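Local coordinates for protein isomaltodextranase (Arthrobacter globiformis, PDB 5AWO) that hydrolyses alpha-1,6-glucosidic linkages in dextran-type polysaccharides, removing successive isomaltose units from the non-reducing ends of the chains, at residues V16-P21 against P559-S563; D540-T545 against D597-I601; A512-V516 against T590-A595; Y528-R533 against L603-D609; V546-A551 against I580-L586. All coordinates share one frame; numbering follows the deposited sequence. Where two conformers were deposited one is given.

Interaction 1: residues V16-P21 against P559-S563; sequences VTAAPP and PVHVS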
# COMPACT_ATOMS: atom_id res chain seq x y z
N VAL A 16 -4.92 -12.06 32.61
CA VAL A 16 -5.45 -11.08 31.67
C VAL A 16 -6.92 -10.80 31.95
O VAL A 16 -7.62 -11.65 32.51
CB VAL A 16 -5.24 -11.49 30.19
CG1 VAL A 16 -3.76 -11.75 29.91
CG2 VAL A 16 -6.09 -12.70 29.82
N THR A 17 -7.37 -9.61 31.58
CA THR A 17 -8.75 -9.17 31.78
C THR A 17 -9.31 -8.69 30.45
O THR A 17 -8.55 -8.32 29.55
CB THR A 17 -8.83 -8.02 32.81
OG1 THR A 17 -7.91 -6.98 32.45
CG2 THR A 17 -8.47 -8.53 34.21
N ALA A 18 -10.63 -8.69 30.32
CA ALA A 18 -11.30 -8.24 29.11
C ALA A 18 -11.00 -6.76 28.89
O ALA A 18 -10.91 -5.99 29.84
CB ALA A 18 -12.80 -8.49 29.19
N ALA A 19 -10.84 -6.38 27.62
CA ALA A 19 -10.56 -5.00 27.27
C ALA A 19 -11.49 -4.56 26.16
O ALA A 19 -11.93 -5.38 25.36
CB ALA A 19 -9.11 -4.85 26.82
N PRO A 20 -11.80 -3.26 26.09
CA PRO A 20 -12.54 -2.78 24.93
C PRO A 20 -11.66 -2.76 23.66
O PRO A 20 -10.44 -2.82 23.78
CB PRO A 20 -12.96 -1.36 25.32
CG PRO A 20 -12.10 -0.98 26.47
CD PRO A 20 -11.37 -2.18 26.98
N PRO A 21 -12.29 -2.68 22.48
CA PRO A 21 -11.49 -2.59 21.25
C PRO A 21 -10.66 -1.31 21.20
O PRO A 21 -11.05 -0.28 21.75
CB PRO A 21 -12.55 -2.62 20.15
CG PRO A 21 -13.78 -2.09 20.78
CD PRO A 21 -13.74 -2.59 22.20
N PRO A 559 -10.32 -8.81 22.77
CA PRO A 559 -9.24 -8.01 23.31
C PRO A 559 -9.07 -8.29 24.80
O PRO A 559 -10.07 -8.42 25.51
CB PRO A 559 -9.69 -6.56 23.08
CG PRO A 559 -10.86 -6.62 22.19
CD PRO A 559 -11.47 -7.98 22.36
N VAL A 560 -7.82 -8.41 25.23
CA VAL A 560 -7.50 -8.54 26.64
C VAL A 560 -6.36 -7.60 27.00
O VAL A 560 -5.48 -7.32 26.18
CB VAL A 560 -7.13 -9.99 27.05
CG1 VAL A 560 -8.33 -10.91 26.88
CG2 VAL A 560 -5.92 -10.50 26.29
N HIS A 561 -6.38 -7.12 28.24
CA HIS A 561 -5.26 -6.37 28.78
C HIS A 561 -4.21 -7.37 29.19
O HIS A 561 -4.48 -8.26 30.01
CB HIS A 561 -5.68 -5.55 30.00
CG HIS A 561 -6.71 -4.50 29.71
ND1 HIS A 561 -6.44 -3.39 28.94
CD2 HIS A 561 -8.00 -4.38 30.11
CE1 HIS A 561 -7.53 -2.64 28.86
NE2 HIS A 561 -8.49 -3.22 29.57
N VAL A 562 -3.02 -7.24 28.62
CA VAL A 562 -1.85 -8.01 29.01
C VAL A 562 -0.99 -7.08 29.87
O VAL A 562 -0.85 -5.90 29.56
CB VAL A 562 -1.08 -8.51 27.77
CG1 VAL A 562 0.21 -9.21 28.19
CG2 VAL A 562 -1.95 -9.44 26.95
N SER A 563 -0.47 -7.59 30.98
CA SER A 563 0.24 -6.75 31.93
C SER A 563 1.73 -6.83 31.76
O SER A 563 2.26 -7.89 31.44
CB SER A 563 -0.16 -7.12 33.38
OG SER A 563 -1.55 -6.95 33.56
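Ala-19 sets its methyl group squarely over one face of the His-561 imidazole. CB stands 3.3 Å from the ring centroid and only 14° off the ring normal, a CH-pi contact centred on the ring. Thr-17 reaches the same ring differently: its OG1 lies at the edge, in the ring plane, 3.5 Å from His-561 CD2. The histidine torsion explains this placement, since CG is anti to the carbonyl carbon (chi1 -63°) and the ring therefore stands beside its own backbone N, where residues 17 to 19 pass. Backbone bonds fix the register beneath. His-561 N donates to Thr-17 O over 2.8 Å, and Ala-19 N to Pro-559 O over 3.0 Å, the latter donor sitting 52° out of the carbonyl plane. Between them Ala-18 and Val-560 form an antiparallel non-hydrogen-bonded pair. Past the ring, Val-16 covers two valines: its CB is 4.0 Å from Val-560 CB, and its CG1 runs alongside Val-562 CG2. At the other end the Pro-559 ring, which follows a cis peptide bond, brings CB to 3.4 Å from Ala-19 O. In the second shell, His-561 ND1 is hydrogen-bonded to Asp-597 OD1, which helps to fix the rotation of the imidazole, while Val-560 and Val-562 bond through their backbones to Val-546 and Met-544 of strand 542-549. The N-terminal residues thus add a short, weakly bonded edge strand to a sheet more than 500 residues farther along the chain, in the beta-sandwich of the C-terminal carbohydrate-binding module.

Interaction 2: residues D540-T545 against D597-I601; sequences DTSTMT and DKGAI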
# COMPACT_ATOMS: atom_id res chain seq x y z
N ASP A 540 5.36 1.72 37.50
CA ASP A 540 4.22 0.89 37.83
C ASP A 540 3.95 -0.09 36.68
O ASP A 540 4.49 0.09 35.57
CB ASP A 540 2.99 1.78 38.09
CG ASP A 540 1.94 1.13 38.99
OD1 ASP A 540 1.96 -0.09 39.23
OD2 ASP A 540 1.04 1.88 39.44
N THR A 541 3.17 -1.13 36.94
CA THR A 541 2.73 -2.05 35.90
C THR A 541 2.05 -1.24 34.79
O THR A 541 1.28 -0.30 35.05
CB THR A 541 1.76 -3.12 36.45
OG1 THR A 541 2.42 -3.92 37.45
CG2 THR A 541 1.26 -4.05 35.35
N SER A 542 2.38 -1.57 33.54
CA SER A 542 1.68 -1.01 32.39
C SER A 542 0.84 -2.11 31.75
O SER A 542 1.08 -3.29 31.97
CB SER A 542 2.67 -0.46 31.39
OG SER A 542 3.38 0.65 31.89
N THR A 543 -0.16 -1.74 30.96
CA THR A 543 -0.94 -2.74 30.25
C THR A 543 -1.04 -2.36 28.77
O THR A 543 -0.96 -1.19 28.44
CB THR A 543 -2.34 -3.00 30.85
OG1 THR A 543 -3.23 -1.90 30.59
CG2 THR A 543 -2.23 -3.23 32.37
N MET A 544 -1.21 -3.37 27.94
CA MET A 544 -1.56 -3.18 26.52
C MET A 544 -2.70 -4.09 26.17
O MET A 544 -2.85 -5.17 26.75
CB MET A 544 -0.36 -3.51 25.61
CG MET A 544 0.84 -2.64 25.85
SD MET A 544 0.68 -0.94 25.26
CE MET A 544 1.51 0.02 26.52
N THR A 545 -3.51 -3.66 25.20
CA THR A 545 -4.59 -4.48 24.69
C THR A 545 -4.08 -5.33 23.53
O THR A 545 -3.45 -4.79 22.60
CB THR A 545 -5.77 -3.60 24.25
OG1 THR A 545 -6.23 -2.82 25.37
CG2 THR A 545 -6.89 -4.44 23.68
N ASP A 597 -6.07 1.33 29.05
CA ASP A 597 -4.80 0.74 29.40
C ASP A 597 -4.04 1.66 30.34
O ASP A 597 -4.27 2.87 30.38
CB ASP A 597 -3.95 0.40 28.16
CG ASP A 597 -4.37 -0.91 27.51
OD1 ASP A 597 -4.39 -1.98 28.17
OD2 ASP A 597 -4.70 -0.89 26.30
N LYS A 598 -3.13 1.07 31.10
CA LYS A 598 -2.35 1.78 32.08
C LYS A 598 -0.91 1.94 31.61
O LYS A 598 -0.31 1.00 31.11
CB LYS A 598 -2.36 0.99 33.40
CG LYS A 598 -1.65 1.68 34.55
CD LYS A 598 -1.82 0.89 35.84
CE LYS A 598 -1.30 1.67 37.03
NZ LYS A 598 -1.34 0.86 38.29
N GLY A 599 -0.38 3.14 31.76
CA GLY A 599 1.03 3.41 31.56
C GLY A 599 1.51 3.45 30.12
O GLY A 599 0.86 4.03 29.24
N ALA A 600 2.66 2.82 29.89
CA ALA A 600 3.29 2.79 28.57
C ALA A 600 4.33 1.67 28.52
O ALA A 600 4.86 1.25 29.56
CB ALA A 600 3.95 4.12 28.29
N ILE A 601 4.63 1.17 27.32
CA ILE A 601 5.78 0.30 27.11
C ILE A 601 6.47 0.68 25.84
O ILE A 601 5.89 1.35 24.98
CB ILE A 601 5.44 -1.21 27.00
CG1 ILE A 601 4.80 -1.56 25.64
CG2 ILE A 601 4.60 -1.67 28.18
CD1 ILE A 601 4.60 -3.05 25.42
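Asp-597 reaches across to two threonines of strand 542-549, and each part of its side chain has a place there. CB comes 3.4 Å from Thr-543 O. From CB the carboxylate is swung to the side anti to the carbonyl carbon (chi1 -81°), which turns one oxygen to each threonine. OD1 then accepts from Thr-543 OG1 at 2.7 Å through its anti lone pair, and OD2 from Thr-545 OG1 at 2.6 Å on the syn side, 19° out of the carboxylate plane. The Thr-543 hydroxyl is held from both ends, because it also accepts the Lys-598 N-H at 3.0 Å. The backbone adds Thr-543 N to Lys-598 O, 2.7 Å. Farther along, Ser-542 OG donates to Ala-600 O from above the carbonyl plane, and Met-544, its chain bent, lays CE on Ile-601 CG1 at 3.8 Å. At the exposed end Lys-598 stretches fully extended past Thr-541 O, and its NZ makes a salt bridge with Asp-540 OD2 whose hydrogen bond is weak. The buried Asp-597 carboxylate is also hydrogen-bonded by Gly-594 N at OD2 and His-561 ND1 at OD1. With so many partners around it, it probably remains ionised. The chemistry implies that the 597-601 loop is tied to the strand by a buried carboxylate with its hydroxyl partners and by bonds to backbone atoms, the exposed ion pair with its weak bond being an addition at the surface.

Interaction 3: residues A512-V516 against T590-A595; sequences ADPLV and TIGRGA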
# COMPACT_ATOMS: atom_id res chain seq x y z
N ALA A 512 -6.90 8.21 17.94
CA ALA A 512 -6.48 6.84 17.67
C ALA A 512 -5.60 6.31 18.81
O ALA A 512 -4.92 7.07 19.50
CB ALA A 512 -5.72 6.75 16.36
N ASP A 513 -5.61 5.00 18.96
CA ASP A 513 -4.76 4.33 19.91
C ASP A 513 -3.50 3.81 19.21
O ASP A 513 -3.59 3.13 18.20
CB ASP A 513 -5.52 3.17 20.54
CG ASP A 513 -6.72 3.64 21.36
OD1 ASP A 513 -6.62 4.74 21.93
OD2 ASP A 513 -7.74 2.92 21.35
N PRO A 514 -2.32 4.11 19.76
CA PRO A 514 -1.11 3.56 19.12
C PRO A 514 -1.08 2.05 19.15
O PRO A 514 -1.52 1.43 20.13
CB PRO A 514 0.03 4.13 19.96
CG PRO A 514 -0.55 5.00 20.99
CD PRO A 514 -2.03 4.87 20.99
N LEU A 515 -0.59 1.44 18.07
CA LEU A 515 -0.60 -0.01 17.97
C LEU A 515 0.50 -0.52 17.04
O LEU A 515 1.07 0.24 16.24
CB LEU A 515 -1.98 -0.53 17.51
CG LEU A 515 -2.50 -0.04 16.14
CD1 LEU A 515 -1.90 -0.80 14.94
CD2 LEU A 515 -4.03 -0.07 16.06
N VAL A 516 0.74 -1.81 17.16
CA VAL A 516 1.63 -2.58 16.27
C VAL A 516 0.90 -3.82 15.84
O VAL A 516 0.24 -4.49 16.65
CB VAL A 516 2.95 -2.98 16.96
CG1 VAL A 516 3.85 -3.78 16.03
CG2 VAL A 516 3.68 -1.76 17.47
N THR A 590 -2.40 -7.91 16.94
CA THR A 590 -2.26 -6.49 17.18
C THR A 590 -2.17 -6.20 18.67
O THR A 590 -3.00 -6.68 19.46
CB THR A 590 -3.42 -5.72 16.51
OG1 THR A 590 -3.31 -5.90 15.08
CG2 THR A 590 -3.41 -4.24 16.83
N ILE A 591 -1.17 -5.41 19.03
CA ILE A 591 -0.91 -4.95 20.40
C ILE A 591 -0.91 -3.43 20.38
O ILE A 591 -0.19 -2.83 19.58
CB ILE A 591 0.41 -5.51 20.99
CG1 ILE A 591 0.68 -4.91 22.38
CG2 ILE A 591 1.60 -5.29 20.06
CD1 ILE A 591 1.74 -5.65 23.19
N GLY A 592 -1.70 -2.80 21.26
CA GLY A 592 -1.80 -1.36 21.29
C GLY A 592 -2.25 -0.83 22.63
O GLY A 592 -2.65 -1.60 23.50
N ARG A 593 -2.17 0.49 22.78
CA ARG A 593 -2.42 1.14 24.06
C ARG A 593 -3.73 1.92 23.98
O ARG A 593 -3.78 3.02 23.44
CB ARG A 593 -1.24 2.05 24.39
CG ARG A 593 -1.05 2.29 25.89
CD ARG A 593 -2.12 3.20 26.45
NE ARG A 593 -1.68 3.79 27.72
CZ ARG A 593 -2.40 4.61 28.45
NH1 ARG A 593 -3.63 4.94 28.06
NH2 ARG A 593 -1.89 5.11 29.56
N GLY A 594 -4.78 1.34 24.56
CA GLY A 594 -6.10 1.98 24.60
C GLY A 594 -6.31 2.94 25.77
O GLY A 594 -5.45 3.09 26.65
N ALA A 595 -7.45 3.60 25.76
CA ALA A 595 -7.78 4.60 26.79
C ALA A 595 -7.88 3.98 28.19
O ALA A 595 -7.60 4.65 29.19
CB ALA A 595 -9.08 5.31 26.43
O HOH W 1 -4.78 5.55 23.70
O HOH W 2 -9.22 3.46 23.55
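Asp-513 OD1 is gripped twice: a water donates to it at 2.7 Å, and Arg-23 NH2 makes a salt bridge with it. That water donates to Arg-593 O as well. A second water donates to Asp-513 OD2 and accepts from Ala-595 N, so the carboxylate and the 593-595 backbone are joined through two bridging waters. The torsion that turns CG anti to the carbonyl carbon (chi1 -64°) places the carboxylate on the side of the 593-595 backbone, and CB itself comes within 3.4 Å of Arg-593 O. Direct bonds begin one residue on, where Arg-593 N donates to Pro-514 O at 2.9 Å. Val-516 and Ile-591 then form a hydrogen-bonded antiparallel pair: Val-516 N to Ile-591 O measures 2.8 Å, and Ile-591 N to Val-516 O 2.9 Å. Between these rungs Leu-515 faces Gly-592, and the two CA atoms approach to 3.8 Å, a close pairing on a glycine that brings no side chain. Val-516 CB and Ile-591 CG2 meet at 4.1 Å on the same face of the sheet. Arg-593 leads its guanidinium away from Asp-513; NH1 turns back onto its neighbour Gly-594 O, 28° out of the guanidinium plane, and NH2 bonds Gly-599 O. Strand 585-592 lies here between 515-522 and 542-549, and 515-522 in turn pairs with the outer strand 482-484. Val-516 packs on Val-502 of strand 501-505, which belongs to the other sheet, whereas Leu-515 meets Leu-24 of the N-terminal segment.

Interaction 4: residues Y528-R533 against L603-D609; sequences YAIRYR and LNWIELD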
# COMPACT_ATOMS: atom_id res chain seq x y z
N TYR A 528 -1.79 -21.00 21.54
CA TYR A 528 -0.33 -20.98 21.36
C TYR A 528 0.37 -20.07 22.39
O TYR A 528 -0.22 -19.09 22.85
CB TYR A 528 0.04 -20.51 19.91
CG TYR A 528 -0.53 -21.34 18.77
CD1 TYR A 528 -1.84 -21.21 18.37
CD2 TYR A 528 0.26 -22.26 18.06
CE1 TYR A 528 -2.36 -21.95 17.33
CE2 TYR A 528 -0.25 -23.02 17.01
CZ TYR A 528 -1.58 -22.86 16.65
OH TYR A 528 -2.16 -23.58 15.60
N ALA A 529 1.62 -20.39 22.72
CA ALA A 529 2.45 -19.63 23.68
C ALA A 529 3.17 -18.38 23.10
O ALA A 529 4.02 -18.50 22.20
CB ALA A 529 3.49 -20.53 24.30
N ILE A 530 2.89 -17.21 23.66
CA ILE A 530 3.47 -15.94 23.16
C ILE A 530 4.35 -15.24 24.19
O ILE A 530 4.08 -15.30 25.39
CB ILE A 530 2.37 -14.99 22.66
CG1 ILE A 530 2.97 -13.69 22.12
CG2 ILE A 530 1.35 -14.67 23.76
CD1 ILE A 530 2.02 -12.93 21.22
N ARG A 531 5.40 -14.56 23.71
CA ARG A 531 6.28 -13.74 24.55
C ARG A 531 6.42 -12.33 23.97
O ARG A 531 6.38 -12.16 22.75
CB ARG A 531 7.65 -14.39 24.70
CG ARG A 531 7.66 -15.66 25.56
CD ARG A 531 9.04 -16.29 25.66
NE ARG A 531 9.53 -16.82 24.38
CZ ARG A 531 9.08 -17.92 23.78
NH1 ARG A 531 8.12 -18.67 24.32
NH2 ARG A 531 9.60 -18.27 22.60
N TYR A 532 6.60 -11.34 24.84
CA TYR A 532 6.72 -9.93 24.47
C TYR A 532 7.97 -9.33 25.12
O TYR A 532 8.03 -9.23 26.36
CB TYR A 532 5.50 -9.12 24.94
CG TYR A 532 4.13 -9.70 24.67
CD1 TYR A 532 3.56 -10.66 25.53
CD2 TYR A 532 3.34 -9.23 23.62
CE1 TYR A 532 2.29 -11.15 25.29
CE2 TYR A 532 2.07 -9.73 23.37
CZ TYR A 532 1.53 -10.69 24.21
OH TYR A 532 0.26 -11.16 23.94
N ARG A 533 8.99 -8.96 24.34
CA ARG A 533 10.14 -8.28 24.91
C ARG A 533 9.86 -6.79 24.91
O ARG A 533 9.56 -6.20 23.85
CB ARG A 533 11.46 -8.59 24.19
CG ARG A 533 12.69 -8.10 24.95
CD ARG A 533 14.00 -8.62 24.38
NE ARG A 533 15.12 -8.41 25.30
CZ ARG A 533 16.07 -7.48 25.21
NH1 ARG A 533 16.11 -6.62 24.19
NH2 ARG A 533 17.03 -7.42 26.12
N LEU A 603 8.22 -1.63 22.78
CA LEU A 603 8.13 -3.01 22.36
C LEU A 603 9.26 -3.36 21.40
O LEU A 603 9.41 -2.70 20.37
CB LEU A 603 6.78 -3.30 21.71
CG LEU A 603 6.52 -4.75 21.33
CD1 LEU A 603 6.33 -5.64 22.57
CD2 LEU A 603 5.32 -4.86 20.41
N ASN A 604 10.02 -4.40 21.74
CA ASN A 604 11.12 -4.88 20.89
C ASN A 604 10.68 -5.97 19.93
O ASN A 604 10.96 -5.89 18.73
CB ASN A 604 12.25 -5.38 21.77
CG ASN A 604 13.57 -5.53 21.04
OD1 ASN A 604 13.76 -5.06 19.89
ND2 ASN A 604 14.49 -6.14 21.70
N TRP A 605 10.01 -7.00 20.43
CA TRP A 605 9.56 -8.09 19.60
C TRP A 605 8.49 -8.91 20.26
O TRP A 605 8.26 -8.77 21.48
CB TRP A 605 10.73 -8.98 19.15
CG TRP A 605 11.74 -9.52 20.20
CD1 TRP A 605 13.03 -9.18 20.30
CD2 TRP A 605 11.52 -10.56 21.19
NE1 TRP A 605 13.66 -9.91 21.30
CE2 TRP A 605 12.75 -10.76 21.85
CE3 TRP A 605 10.42 -11.32 21.57
CZ2 TRP A 605 12.89 -11.69 22.90
CZ3 TRP A 605 10.57 -12.25 22.61
CH2 TRP A 605 11.80 -12.42 23.25
N ILE A 606 7.79 -9.71 19.48
CA ILE A 606 7.03 -10.84 20.00
C ILE A 606 7.66 -12.14 19.51
O ILE A 606 8.36 -12.18 18.49
CB ILE A 606 5.51 -10.80 19.66
CG1 ILE A 606 5.26 -11.00 18.16
CG2 ILE A 606 4.88 -9.50 20.15
CD1 ILE A 606 3.81 -11.24 17.84
N GLU A 607 7.44 -13.21 20.28
CA GLU A 607 7.82 -14.56 19.89
C GLU A 607 6.64 -15.48 20.03
O GLU A 607 5.87 -15.36 21.00
CB GLU A 607 8.99 -15.06 20.72
CG GLU A 607 10.34 -14.65 20.16
CD GLU A 607 11.49 -15.23 20.93
OE1 GLU A 607 11.24 -16.06 21.85
OE2 GLU A 607 12.64 -14.85 20.62
N LEU A 608 6.47 -16.37 19.06
CA LEU A 608 5.46 -17.41 19.12
C LEU A 608 6.16 -18.76 19.07
O LEU A 608 7.22 -18.90 18.45
CB LEU A 608 4.48 -17.30 17.96
CG LEU A 608 3.37 -16.27 18.05
CD1 LEU A 608 2.39 -16.63 19.17
CD2 LEU A 608 3.93 -14.86 18.23
N ASP A 609 5.55 -19.74 19.74
CA ASP A 609 5.95 -21.14 19.62
C ASP A 609 4.83 -21.88 18.91
O ASP A 609 3.82 -22.23 19.51
CB ASP A 609 6.17 -21.75 21.01
CG ASP A 609 7.28 -21.07 21.78
OD1 ASP A 609 8.20 -20.48 21.17
OD2 ASP A 609 7.24 -21.13 23.02
O HOH W 3 2.40 -22.97 21.71
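Arg-531 and Glu-607 form a hydrogen-bonded pair in two antiparallel strands whose axes approach to 4.6 Å at 165°, and at Arg-533 the ladder breaks into a classic beta bulge: Arg-533 N donates to Trp-605 O while its O accepts from Asn-604 N. On the face carrying Arg-531, Glu-607 and Asp-609, the arginine bends at chi3 (-66°) and turns its guanidinium onto the two acids. NE and NH2 both bond Glu-607 OE1, NH2 at 2.9 Å, with the two planes 82° apart. NH1 and NH2 meet Asp-609 end-on, NH1 reaching OD2 at 2.9 Å and NH2 reaching OD1 at 3.0 Å. Four bonds fix the orientation of the guanidinium, the three accepting oxygens lying near its plane; Asp-609 OD1 is also hydrogen-bonded to Thr-473 OG1. Neighbouring Trp-605 takes Arg-533 CB over its six-membered ring, 3.5 Å from the centroid, while Glu-607 OE2 stands 3.7 Å above the opposite face of the indole. The other face of the sheet is apolar: Ile-530 CB touches Leu-608 CD1 at 3.9 Å, and Tyr-532 CD2 lies alongside Ile-606 CG2. Arg-475 adds a salt bridge to Glu-607 and a cation-pi contact to Trp-605. Strand 526-535 bonds on its other side to 574-582, and strand 601-609 also pairs with 473-477 and 501-505; Leu-603 and Ile-606 reach Phe-518 of strand 515-522 in the facing sheet.

Interaction 5: residues V546-A551 against I580-L586; sequences VTAEKA and ITLDAGL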
# COMPACT_ATOMS: atom_id res chain seq x y z
N VAL A 546 -4.33 -6.64 23.58
CA VAL A 546 -3.84 -7.59 22.58
C VAL A 546 -5.02 -8.34 21.97
O VAL A 546 -5.87 -8.87 22.70
CB VAL A 546 -2.83 -8.61 23.15
CG1 VAL A 546 -2.41 -9.63 22.09
CG2 VAL A 546 -1.61 -7.89 23.72
N THR A 547 -5.07 -8.36 20.64
CA THR A 547 -6.04 -9.17 19.92
C THR A 547 -5.37 -10.08 18.90
O THR A 547 -4.22 -9.85 18.48
CB THR A 547 -7.09 -8.32 19.18
OG1 THR A 547 -6.46 -7.44 18.21
CG2 THR A 547 -7.92 -7.49 20.13
N ALA A 548 -6.09 -11.13 18.54
CA ALA A 548 -5.85 -11.89 17.32
C ALA A 548 -7.12 -11.91 16.48
O ALA A 548 -8.23 -12.03 17.02
CB ALA A 548 -5.37 -13.30 17.63
N GLU A 549 -6.96 -11.76 15.15
CA GLU A 549 -8.06 -11.66 14.22
C GLU A 549 -7.72 -12.38 12.92
O GLU A 549 -6.52 -12.52 12.56
CB GLU A 549 -8.36 -10.20 13.87
CG GLU A 549 -8.89 -9.38 15.03
CD GLU A 549 -9.13 -7.91 14.70
OE1 GLU A 549 -8.74 -7.46 13.59
OE2 GLU A 549 -9.70 -7.18 15.55
N LYS A 550 -8.75 -12.79 12.20
CA LYS A 550 -8.58 -13.29 10.84
C LYS A 550 -8.35 -12.07 9.95
O LYS A 550 -8.51 -10.93 10.40
CB LYS A 550 -9.80 -14.05 10.35
CG LYS A 550 -10.22 -15.23 11.21
CD LYS A 550 -11.46 -15.87 10.64
CE LYS A 550 -11.16 -16.83 9.50
NZ LYS A 550 -10.48 -18.08 9.95
N ALA A 551 -7.97 -12.32 8.70
CA ALA A 551 -7.76 -11.22 7.74
C ALA A 551 -9.00 -10.36 7.56
O ALA A 551 -8.88 -9.14 7.37
CB ALA A 551 -7.26 -11.75 6.42
N ILE A 580 -2.08 -17.09 23.63
CA ILE A 580 -2.94 -16.48 22.65
C ILE A 580 -3.57 -17.59 21.82
O ILE A 580 -2.88 -18.55 21.46
CB ILE A 580 -2.13 -15.46 21.80
CG1 ILE A 580 -3.06 -14.59 20.97
CG2 ILE A 580 -1.09 -16.17 20.94
CD1 ILE A 580 -2.35 -13.39 20.36
N THR A 581 -4.86 -17.51 21.57
CA THR A 581 -5.53 -18.47 20.71
C THR A 581 -5.36 -18.00 19.27
O THR A 581 -5.94 -16.99 18.89
CB THR A 581 -7.03 -18.71 21.11
OG1 THR A 581 -7.79 -17.49 21.13
CG2 THR A 581 -7.09 -19.33 22.51
N LEU A 582 -4.52 -18.73 18.51
CA LEU A 582 -4.30 -18.50 17.05
C LEU A 582 -4.93 -19.63 16.24
O LEU A 582 -4.96 -20.79 16.68
CB LEU A 582 -2.81 -18.40 16.71
CG LEU A 582 -1.96 -17.43 17.51
CD1 LEU A 582 -0.49 -17.62 17.20
CD2 LEU A 582 -2.39 -15.99 17.27
N ASP A 583 -5.46 -19.30 15.07
CA ASP A 583 -6.09 -20.28 14.20
C ASP A 583 -5.09 -20.73 13.14
O ASP A 583 -4.05 -20.08 12.98
CB ASP A 583 -7.39 -19.72 13.56
CG ASP A 583 -8.60 -19.73 14.52
OD1 ASP A 583 -8.50 -20.34 15.60
OD2 ASP A 583 -9.70 -19.16 14.19
N ALA A 584 -5.35 -21.85 12.48
CA ALA A 584 -4.49 -22.35 11.42
C ALA A 584 -4.41 -21.28 10.34
O ALA A 584 -5.41 -20.72 9.97
CB ALA A 584 -5.04 -23.62 10.80
N GLY A 585 -3.21 -21.03 9.84
CA GLY A 585 -3.03 -20.10 8.75
C GLY A 585 -2.83 -18.72 9.30
O GLY A 585 -2.18 -18.56 10.32
N LEU A 586 -3.41 -17.73 8.63
CA LEU A 586 -3.04 -16.33 8.83
C LEU A 586 -3.82 -15.70 9.97
O LEU A 586 -5.04 -15.68 9.95
CB LEU A 586 -3.30 -15.52 7.55
CG LEU A 586 -3.02 -14.01 7.65
CD1 LEU A 586 -1.56 -13.68 7.93
CD2 LEU A 586 -3.49 -13.35 6.35
O HOH W 4 -7.03 -14.80 8.09
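Ala-548 and Ile-580 mark the close end of this contact, where the methyl CB of Ala-548 meets Ile-580 CD1 at 4.1 Å. Ile-580 stretches out, CG1 anti to its own backbone N (chi1 -168°), so that CD1 crosses the interval and also reaches Val-546 CG1, the two side chains meeting at about a right angle. Leu-582 brings CD2 within 4.0 Å of Ala-548 CB from two residues farther on. Thr-581 O, 3.9 Å from the same methyl, is buried here without a polar partner. The strands run almost parallel, 12° apart, yet their axes stay 7.6 Å from each other and no direct hydrogen bond joins the segments. The other end is looser. Lys-550 is exposed there, and a water links Ala-551 N to Leu-586 O. Ala-551 CB still touches Leu-586 CD2, and Arg-33 binds the carbonyls of Lys-550 and Ala-551. Leu-586 belongs to strand 585-592, the neighbour of 542-549 in its own sheet. Strands 542-549 and 574-582, by contrast, lie in different sheets, their hydrophobic side chains filling the space between, the arrangement typical of a beta-sandwich, here that of the carbohydrate-binding module.

Interactions 1, 2, 3 and 5 meet on one antiparallel sheet, with strand 542-549 shared by interactions 2 and 5 and bonded to the strands of 1 and 3. Interaction 4 lies in the facing sheet, which interaction 5 also reaches: Tyr-528 N probably hydrogen-bonds to Ile-580 O at 2.7 Å. Across the sandwich, Ile-591 CG2 of interaction 3 packs on Leu-603 CD2 of interaction 4 at 3.8 Å. Centres of interactions 1 and 2, and of 2 and 3, are 11 Å apart, those of 2 and 5 22 Å. Interaction 5 comes toward the catalytic site, the Ala-551 side chain lying about 12 Å from that of Asp-262, the probable proton donor; the others lie away from it.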